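Local coordinates for protein NUDIX hydrolase (Alicyclobacillus acidocaldarius subsp. acidocaldarius, PDB 3QSJ) that probably hydrolyses phosphorus-containing anhydrides as a Nudix-family enzyme and binds calcium, with magnesium or manganese as likely cofactors, at residues 136-142 / 153-159; 53-57 / 73-77; 15-19 / 212-216. All coordinates share one frame; numbering follows the deposited sequence.

Contact 1. Residues 136-142 / 153-159; sequences LRRIGRF and DTRFFLC
Arg-141 and Asp-153 reach for each other through trans first torsions: CG of each side chain stands opposite its own backbone N (chi1 -179° and 179°). The arginine chain is extended, which carries its guanidinium alongside the carboxylate. NE donates to the syn lone pair of Asp-153 OD1 at 2.9 Å. NH2 donates to Asp-153 OD2 at 2.8 Å. The two groups are nearly coplanar, 21° apart. Arg-155 instead bends at chi2 and chi3, which lays its NH2 over one face of the Arg-141 guanidinium, 3.5 Å from Arg-141 CZ. Asp-71 and Asp-72 form salt bridges with Arg-155, and Asp-69 and Asp-72 with Arg-138, and they probably offset the gathered positive charge.

On the other face of the sheet, Phe-142 and Phe-156 form an offset edge-to-face pair, the edge of Phe-142 toward the face of Phe-156, with Phe-142 CD2 3.6 Å from Phe-156 CE2. The strands form an antiparallel hairpin with a classic beta bulge. Ile-139 N gives Phe-156 O a bond of 2.8 Å, while Gly-140 N reaches the same oxygen only weakly. Ile-139 CG1 packs on Phe-156 CB at 3.7 Å.

Helix 72-87 packs against Leu-136, Arg-155 and Phe-157. Helix 198-209 meets Phe-142 and Phe-156, and strand 7-18 runs parallel beside strand 151-160.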
loop_
_atom_site.group_PDB
_atom_site.type_symbol
_atom_site.label_atom_id
_atom_site.label_comp_id
_atom_site.label_asym_id
_atom_site.label_seq_id
_atom_site.Cartn_x
_atom_site.Cartn_y
_atom_site.Cartn_z
ATOM N N LEU A 136 9.873 -4.518 -2.495
ATOM C CA LEU A 136 9.022 -3.406 -3.013
ATOM C C LEU A 136 9.706 -2.647 -4.101
ATOM O O LEU A 136 10.945 -2.510 -4.049
ATOM C CB LEU A 136 8.688 -2.380 -1.895
ATOM C CG LEU A 136 7.407 -2.721 -1.094
ATOM C CD1 LEU A 136 7.540 -4.110 -0.331
ATOM C CD2 LEU A 136 7.254 -1.656 -0.009
ATOM N N ARG A 137 8.929 -2.189 -5.074
ATOM C CA ARG A 137 9.427 -1.378 -6.143
ATOM C C ARG A 137 8.789 0.011 -6.030
ATOM O O ARG A 137 7.559 0.128 -5.988
ATOM C CB ARG A 137 9.091 -2.031 -7.500
ATOM C CG ARG A 137 9.503 -1.215 -8.701
ATOM C CD ARG A 137 8.881 -1.748 -10.014
ATOM N NE ARG A 137 9.371 -0.970 -11.156
ATOM C CZ ARG A 137 10.502 -1.222 -11.811
ATOM N NH1 ARG A 137 11.270 -2.252 -11.456
ATOM N NH2 ARG A 137 10.911 -0.406 -12.802
ATOM N N ARG A 138 9.597 1.074 -6.028
ATOM C CA ARG A 138 9.040 2.425 -6.116
ATOM C C ARG A 138 8.483 2.570 -7.524
ATOM O O ARG A 138 9.224 2.376 -8.505
ATOM C CB ARG A 138 10.131 3.480 -5.831
ATOM C CG ARG A 138 9.616 4.842 -6.128
ATOM C CD ARG A 138 10.546 5.981 -5.725
ATOM N NE ARG A 138 10.142 7.220 -6.391
ATOM C CZ ARG A 138 10.612 8.424 -6.046
ATOM N NH1 ARG A 138 11.453 8.553 -5.010
ATOM N NH2 ARG A 138 10.234 9.507 -6.713
ATOM N N ILE A 139 7.161 2.928 -7.635
ATOM C CA ILE A 139 6.570 3.108 -8.962
ATOM C C ILE A 139 6.076 4.522 -9.238
ATOM O O ILE A 139 5.673 4.826 -10.355
ATOM C CB ILE A 139 5.476 2.069 -9.228
ATOM C CG1 ILE A 139 4.348 2.204 -8.149
ATOM C CG2 ILE A 139 6.111 0.671 -9.226
ATOM C CD1 ILE A 139 3.104 1.291 -8.461
ATOM N N GLY A 140 6.060 5.373 -8.223
ATOM C CA GLY A 140 5.657 6.733 -8.520
ATOM C C GLY A 140 5.680 7.659 -7.341
ATOM O O GLY A 140 5.805 7.214 -6.195
ATOM N N ARG A 141 5.491 8.954 -7.625
ATOM C CA ARG A 141 5.358 9.932 -6.548
ATOM C C ARG A 141 4.408 10.986 -7.071
ATOM O O ARG A 141 4.566 11.448 -8.215
ATOM C CB ARG A 141 6.708 10.548 -6.202
ATOM C CG ARG A 141 6.653 11.554 -5.063
ATOM C CD ARG A 141 8.038 12.193 -4.877
ATOM N NE ARG A 141 7.976 13.204 -3.809
ATOM C CZ ARG A 141 9.023 13.821 -3.274
ATOM N NH1 ARG A 141 10.251 13.617 -3.762
ATOM N NH2 ARG A 141 8.853 14.664 -2.246
ATOM N N PHE A 142 3.371 11.279 -6.282
ATOM C CA PHE A 142 2.348 12.229 -6.743
ATOM C C PHE A 142 2.023 13.220 -5.671
ATOM O O PHE A 142 1.677 12.852 -4.541
ATOM C CB PHE A 142 1.083 11.474 -7.184
ATOM C CG PHE A 142 1.346 10.647 -8.408
ATOM C CD1 PHE A 142 1.620 11.256 -9.631
ATOM C CD2 PHE A 142 1.433 9.265 -8.324
ATOM C CE1 PHE A 142 1.976 10.499 -10.742
ATOM C CE2 PHE A 142 1.737 8.505 -9.459
ATOM C CZ PHE A 142 2.002 9.137 -10.654
ATOM N N ASP A 153 1.763 14.293 -0.438
ATOM C CA ASP A 153 2.884 14.039 -1.353
ATOM C C ASP A 153 3.083 12.561 -1.156
ATOM O O ASP A 153 3.620 12.137 -0.118
ATOM C CB ASP A 153 4.086 14.839 -0.880
ATOM C CG ASP A 153 5.332 14.663 -1.706
ATOM O OD1 ASP A 153 5.406 13.696 -2.472
ATOM O OD2 ASP A 153 6.231 15.500 -1.584
ATOM N N THR A 154 2.536 11.756 -2.082
ATOM C CA THR A 154 2.406 10.310 -1.858
ATOM C C THR A 154 3.368 9.479 -2.673
ATOM O O THR A 154 3.462 9.674 -3.894
ATOM C CB THR A 154 0.976 9.902 -2.202
ATOM O OG1 THR A 154 0.059 10.706 -1.419
ATOM C CG2 THR A 154 0.730 8.362 -1.914
ATOM N N ARG A 155 4.074 8.565 -2.001
ATOM C CA ARG A 155 5.052 7.670 -2.616
ATOM C C ARG A 155 4.333 6.357 -2.871
ATOM O O ARG A 155 3.762 5.805 -1.951
ATOM C CB ARG A 155 6.247 7.446 -1.684
ATOM C CG ARG A 155 7.584 7.178 -2.429
ATOM C CD ARG A 155 8.141 8.388 -3.229
ATOM N NE ARG A 155 8.181 9.611 -2.438
ATOM C CZ ARG A 155 9.251 10.072 -1.764
ATOM N NH1 ARG A 155 10.400 9.389 -1.765
ATOM N NH2 ARG A 155 9.165 11.182 -1.056
ATOM N N PHE A 156 4.376 5.839 -4.095
ATOM C CA PHE A 156 3.687 4.592 -4.440
ATOM C C PHE A 156 4.749 3.443 -4.595
ATOM O O PHE A 156 5.752 3.577 -5.287
ATOM C CB PHE A 156 2.978 4.753 -5.827
ATOM C CG PHE A 156 1.694 5.541 -5.706
ATOM C CD1 PHE A 156 0.472 4.891 -5.689
ATOM C CD2 PHE A 156 1.722 6.912 -5.463
ATOM C CE1 PHE A 156 -0.742 5.610 -5.492
ATOM C CE2 PHE A 156 0.505 7.635 -5.259
ATOM C CZ PHE A 156 -0.696 6.970 -5.260
ATOM N N PHE A 157 4.451 2.307 -3.995
ATOM C CA PHE A 157 5.280 1.123 -4.045
ATOM C C PHE A 157 4.433 -0.014 -4.553
ATOM O O PHE A 157 3.206 -0.108 -4.259
ATOM C CB PHE A 157 5.842 0.775 -2.632
ATOM C CG PHE A 157 6.822 1.824 -2.193
ATOM C CD1 PHE A 157 8.157 1.765 -2.601
ATOM C CD2 PHE A 157 6.418 2.863 -1.369
ATOM C CE1 PHE A 157 9.071 2.741 -2.175
ATOM C CE2 PHE A 157 7.328 3.853 -0.970
ATOM C CZ PHE A 157 8.617 3.843 -1.480
ATOM N N LEU A 158 5.109 -0.922 -5.225
ATOM C CA LEU A 158 4.474 -2.137 -5.741
ATOM C C LEU A 158 5.126 -3.375 -5.075
ATOM O O LEU A 158 6.344 -3.384 -4.887
ATOM C CB LEU A 158 4.761 -2.186 -7.270
ATOM C CG LEU A 158 4.172 -3.377 -8.015
ATOM C CD1 LEU A 158 2.642 -3.135 -8.242
ATOM C CD2 LEU A 158 4.807 -3.493 -9.431
ATOM N N CYS A 159 4.332 -4.427 -4.791
ATOM C CA CYS A 159 4.865 -5.713 -4.328
ATOM C C CYS A 159 3.933 -6.792 -4.757
ATOM O O CYS A 159 2.813 -6.522 -5.202
ATOM C CB CYS A 159 5.148 -5.755 -2.837
ATOM S SG CYS A 159 3.653 -5.689 -1.829
HETATM O O HOH W 1 -0.710 12.483 -3.272
#

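Contact 2. Residues 53-57 / 73-77; sequences DAEMA and PALAV
Val-77 points its two methyl groups at the turn of helix formed by Asp-53, Met-56 and Ala-57. CG1 lies opposite the valine's backbone N (chi1 171°). Val-77 CG1 rests 3.5 Å from Asp-53 O and 3.8 Å from CE of selenomethionine Met-56. The Met-56 chain bends at its last torsion (chi3 -86°), which brings that methyl back beside the valine. The other branch, CG2, sits against the backbone of Ala-57, 3.9 Å from its CA.

The alanines fill the rest of the contact. The CB of Ala-57 points at the opposing helix and meets the backbone N of Ala-74 at 3.6 Å; CB of Pro-73 lies 3.9 Å from this same methyl. The CB of Ala-74 comes up against CA of Ala-54, also at 3.6 Å. Such small side chains let the axes of the two short segments approach to 7.7 Å, at an angle of 111°.

Asp-53 sets its CB over the carbonyl oxygen of Ala-74. Its OD1 forms a salt bridge with Arg-81, and its OD2 accepts from Asp-50 N and is hydrogen-bonded to Thr-78 OG1. With an alanine at Val-77 both branches go, which would probably open a gap beside Asp-53 O and Ala-57 and take away the valine's share of the packing on the Met-56 methyl.

The chemistry is therefore split. Across the two segments the helices meet by apolar packing, while the buried Asp-53 carboxylate ties helix 51-58 to later residues of helix 72-87, the helix of the Nudix motif, which carries the calcium ligands Glu-82 and Glu-86.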
loop_
_atom_site.group_PDB
_atom_site.type_symbol
_atom_site.label_atom_id
_atom_site.label_comp_id
_atom_site.label_asym_id
_atom_site.label_seq_id
_atom_site.Cartn_x
_atom_site.Cartn_y
_atom_site.Cartn_z
ATOM N N ASP A 53 8.103 5.033 11.293
ATOM C CA ASP A 53 8.380 4.442 9.975
ATOM C C ASP A 53 9.875 4.535 9.630
ATOM O O ASP A 53 10.465 3.515 9.246
ATOM C CB ASP A 53 7.510 5.051 8.863
ATOM C CG ASP A 53 6.032 4.765 9.103
ATOM O OD1 ASP A 53 5.726 3.817 9.879
ATOM O OD2 ASP A 53 5.188 5.509 8.560
ATOM N N ALA A 54 10.494 5.734 9.802
ATOM C CA ALA A 54 11.922 5.869 9.527
ATOM C C ALA A 54 12.738 5.043 10.532
ATOM O O ALA A 54 13.751 4.472 10.145
ATOM C CB ALA A 54 12.331 7.330 9.612
ATOM N N GLU A 55 12.228 4.864 11.762
ATOM C CA GLU A 55 12.975 4.062 12.773
ATOM C C GLU A 55 13.030 2.581 12.323
ATOM O O GLU A 55 14.103 1.951 12.310
ATOM C CB GLU A 55 12.294 4.152 14.138
ATOM C CG GLU A 55 12.308 5.548 14.753
ATOM C CD GLU A 55 11.786 5.583 16.175
ATOM O OE1 GLU A 55 10.571 5.352 16.373
ATOM O OE2 GLU A 55 12.594 5.852 17.091
HETATM N N MSE A 56 11.866 2.046 11.873
HETATM C CA MSE A 56 11.802 0.687 11.355
HETATM C C MSE A 56 12.604 0.553 10.055
HETATM O O MSE A 56 13.224 -0.493 9.840
HETATM C CB MSE A 56 10.342 0.282 11.077
HETATM C CG MSE A 56 9.574 0.021 12.389
HETATM SE SE MSE A 56 7.789 -0.667 11.988
HETATM C CE MSE A 56 6.895 1.152 11.741
ATOM N N ALA A 57 12.664 1.620 9.248
ATOM C CA ALA A 57 13.425 1.519 8.008
ATOM C C ALA A 57 14.929 1.297 8.283
ATOM O O ALA A 57 15.605 0.653 7.475
ATOM C CB ALA A 57 13.195 2.723 7.130
ATOM N N PRO A 73 13.125 4.419 1.796
ATOM C CA PRO A 73 12.984 3.277 2.744
ATOM C C PRO A 73 11.937 3.586 3.794
ATOM O O PRO A 73 11.111 2.725 4.045
ATOM C CB PRO A 73 14.381 3.159 3.390
ATOM C CG PRO A 73 15.328 3.626 2.243
ATOM C CD PRO A 73 14.549 4.847 1.675
ATOM N N ALA A 74 11.949 4.781 4.399
ATOM C CA ALA A 74 10.923 5.098 5.417
ATOM C C ALA A 74 9.533 5.058 4.805
ATOM O O ALA A 74 8.621 4.537 5.435
ATOM C CB ALA A 74 11.153 6.481 6.028
ATOM N N LEU A 75 9.341 5.639 3.609
ATOM C CA LEU A 75 7.992 5.649 2.983
ATOM C C LEU A 75 7.525 4.233 2.576
ATOM O O LEU A 75 6.327 3.942 2.651
ATOM C CB LEU A 75 7.963 6.679 1.810
ATOM C CG LEU A 75 7.947 8.101 2.409
ATOM C CD1 LEU A 75 8.207 9.141 1.374
ATOM C CD2 LEU A 75 6.582 8.403 3.053
ATOM N N ALA A 76 8.473 3.335 2.231
ATOM C CA ALA A 76 8.149 1.917 1.934
ATOM C C ALA A 76 7.563 1.305 3.192
ATOM O O ALA A 76 6.528 0.637 3.134
ATOM C CB ALA A 76 9.386 1.123 1.508
ATOM N N VAL A 77 8.169 1.609 4.323
ATOM C CA VAL A 77 7.663 1.177 5.624
ATOM C C VAL A 77 6.273 1.749 5.898
ATOM O O VAL A 77 5.373 0.999 6.322
ATOM C CB VAL A 77 8.687 1.466 6.760
ATOM C CG1 VAL A 77 8.034 1.211 8.120
ATOM C CG2 VAL A 77 9.916 0.533 6.601
#

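Contact 3. Residues 15-19 / 212-216; sequences VIRDG and NAEIA
Asp-18, at the end of strand 7-18 within the Nudix sheet, meets the capped N-terminus of helix 213-219, in the C-terminal part of the chain. Asn-212 is the N-cap residue.

The polar contacts are at the helix start. Asp-18 OD1 accepts from Ala-213 N at 2.8 Å, met on the syn side but 23° out of the carboxylate plane. A water donates to Asp-18 OD2 and accepts from Glu-214 N; one oxygen thus meets a first-turn amide directly and the other through this water. The helix dipole would probably favour the negative charge here. Asn-212 adds the capping bond: its OD1 accepts from Ile-215 N at 2.8 Å, and the donor lies almost in line with the C=O bond. The Asp-18 and Asn-212 side chains lie side by side, the two flat groups turned 79° apart.

The apolar contacts come from Ile-16. Its CG1 lies between the backbone N and the carbonyl carbon (chi1 68°), and the extended chain beyond it carries CD1 to the helix. Ile-24 and Val-26 of strand 24-31 and Leu-158 of strand 151-160 also touch Ile-16. Ile-16 CD1 ends 3.8 Å from Ala-213 CA and 3.7 Å from Ala-216 CB.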
loop_
_atom_site.group_PDB
_atom_site.type_symbol
_atom_site.label_atom_id
_atom_site.label_comp_id
_atom_site.label_asym_id
_atom_site.label_seq_id
_atom_site.Cartn_x
_atom_site.Cartn_y
_atom_site.Cartn_z
ATOM N N VAL A 15 -0.525 -3.942 -4.065
ATOM C CA VAL A 15 -0.214 -5.380 -3.879
ATOM C C VAL A 15 -0.887 -6.125 -5.014
ATOM O O VAL A 15 -2.120 -6.094 -5.149
ATOM C CB VAL A 15 -0.710 -5.872 -2.493
ATOM C CG1 VAL A 15 -0.256 -7.317 -2.242
ATOM C CG2 VAL A 15 -0.217 -4.946 -1.363
ATOM N N ILE A 16 -0.095 -6.822 -5.805
ATOM C CA ILE A 16 -0.623 -7.535 -6.978
ATOM C C ILE A 16 -0.356 -9.017 -7.048
ATOM O O ILE A 16 0.480 -9.542 -6.324
ATOM C CB ILE A 16 -0.012 -6.901 -8.270
ATOM C CG1 ILE A 16 1.532 -7.178 -8.386
ATOM C CG2 ILE A 16 -0.385 -5.427 -8.403
ATOM C CD1 ILE A 16 2.161 -6.708 -9.787
ATOM N N ARG A 17 -1.104 -9.705 -7.915
ATOM C CA ARG A 17 -0.824 -11.121 -8.140
ATOM C C ARG A 17 -1.236 -11.438 -9.604
ATOM O O ARG A 17 -1.982 -10.686 -10.220
ATOM C CB ARG A 17 -1.599 -11.980 -7.137
ATOM C CG ARG A 17 -3.109 -11.960 -7.413
ATOM C CD ARG A 17 -3.866 -12.616 -6.271
ATOM N NE ARG A 17 -5.306 -12.754 -6.572
ATOM C CZ ARG A 17 -6.161 -13.271 -5.705
ATOM N NH1 ARG A 17 -5.732 -13.699 -4.513
ATOM N NH2 ARG A 17 -7.461 -13.379 -6.020
ATOM N N ASP A 18 -0.748 -12.540 -10.137
ATOM C CA ASP A 18 -1.206 -13.001 -11.444
ATOM C C ASP A 18 -2.557 -13.658 -11.198
ATOM O O ASP A 18 -2.653 -14.531 -10.325
ATOM C CB ASP A 18 -0.227 -14.020 -12.010
ATOM C CG ASP A 18 1.043 -13.379 -12.545
ATOM O OD1 ASP A 18 0.962 -12.232 -13.116
ATOM O OD2 ASP A 18 2.105 -14.002 -12.416
ATOM N N GLY A 19 -3.593 -13.194 -11.904
ATOM C CA GLY A 19 -4.964 -13.628 -11.679
ATOM C C GLY A 19 -5.577 -14.437 -12.798
ATOM O O GLY A 19 -4.874 -14.939 -13.694
ATOM N N ASN A 212 2.176 -9.464 -16.818
ATOM C CA ASN A 212 2.167 -10.289 -15.604
ATOM C C ASN A 212 2.889 -9.573 -14.466
ATOM O O ASN A 212 3.486 -8.487 -14.654
ATOM C CB ASN A 212 2.736 -11.724 -15.902
ATOM C CG ASN A 212 4.137 -11.679 -16.452
ATOM O OD1 ASN A 212 5.005 -10.997 -15.904
ATOM N ND2 ASN A 212 4.412 -12.386 -17.534
ATOM N N ALA A 213 2.778 -10.138 -13.260
ATOM C CA ALA A 213 3.361 -9.552 -12.051
ATOM C C ALA A 213 4.923 -9.468 -12.136
ATOM O O ALA A 213 5.517 -8.488 -11.661
ATOM C CB ALA A 213 2.929 -10.407 -10.857
ATOM N N GLU A 214 5.598 -10.496 -12.720
ATOM C CA GLU A 214 7.079 -10.408 -12.845
ATOM C C GLU A 214 7.482 -9.227 -13.726
ATOM O O GLU A 214 8.364 -8.459 -13.337
ATOM C CB GLU A 214 7.607 -11.722 -13.447
ATOM C CG GLU A 214 9.122 -11.766 -13.606
ATOM C CD GLU A 214 9.567 -13.032 -14.298
ATOM O OE1 GLU A 214 8.862 -14.057 -14.150
ATOM O OE2 GLU A 214 10.570 -12.985 -15.045
ATOM N N ILE A 215 6.784 -9.022 -14.878
ATOM C CA ILE A 215 7.105 -7.873 -15.742
ATOM C C ILE A 215 6.807 -6.572 -15.000
ATOM O O ILE A 215 7.575 -5.627 -15.113
ATOM C CB ILE A 215 6.454 -7.971 -17.157
ATOM C CG1 ILE A 215 7.004 -9.188 -17.990
ATOM C CG2 ILE A 215 6.520 -6.652 -17.905
ATOM C CD1 ILE A 215 8.554 -9.220 -18.187
ATOM N N ALA A 216 5.690 -6.532 -14.196
ATOM C CA ALA A 216 5.409 -5.316 -13.453
ATOM C C ALA A 216 6.528 -4.990 -12.448
ATOM O O ALA A 216 6.924 -3.824 -12.306
ATOM C CB ALA A 216 4.067 -5.447 -12.718
HETATM O O HOH W 2 4.492 -13.167 -13.153
#

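Along the chain, contact 3 closes the longest loop, and contacts 2 and 1 follow one another inside it. Contacts 1 and 3 share the mixed sheet, where strands 151-160 and 7-18 are neighbours. Their centres are about 15 Å apart, and Cys-159 O is probably hydrogen-bonded to Ile-16 N. Contacts 1 and 2 lie about 13 Å apart and meet through helix 72-87: Leu-75 packs on Arg-155, and Ala-76 on Leu-136 and Phe-157. Contacts 2 and 3 are about 24 Å apart between centres and do not touch. The hairpin thus lies within the sheet, with the helix bearing two calcium ligands packed on it and helix 213-219 against Arg-137 and Leu-158.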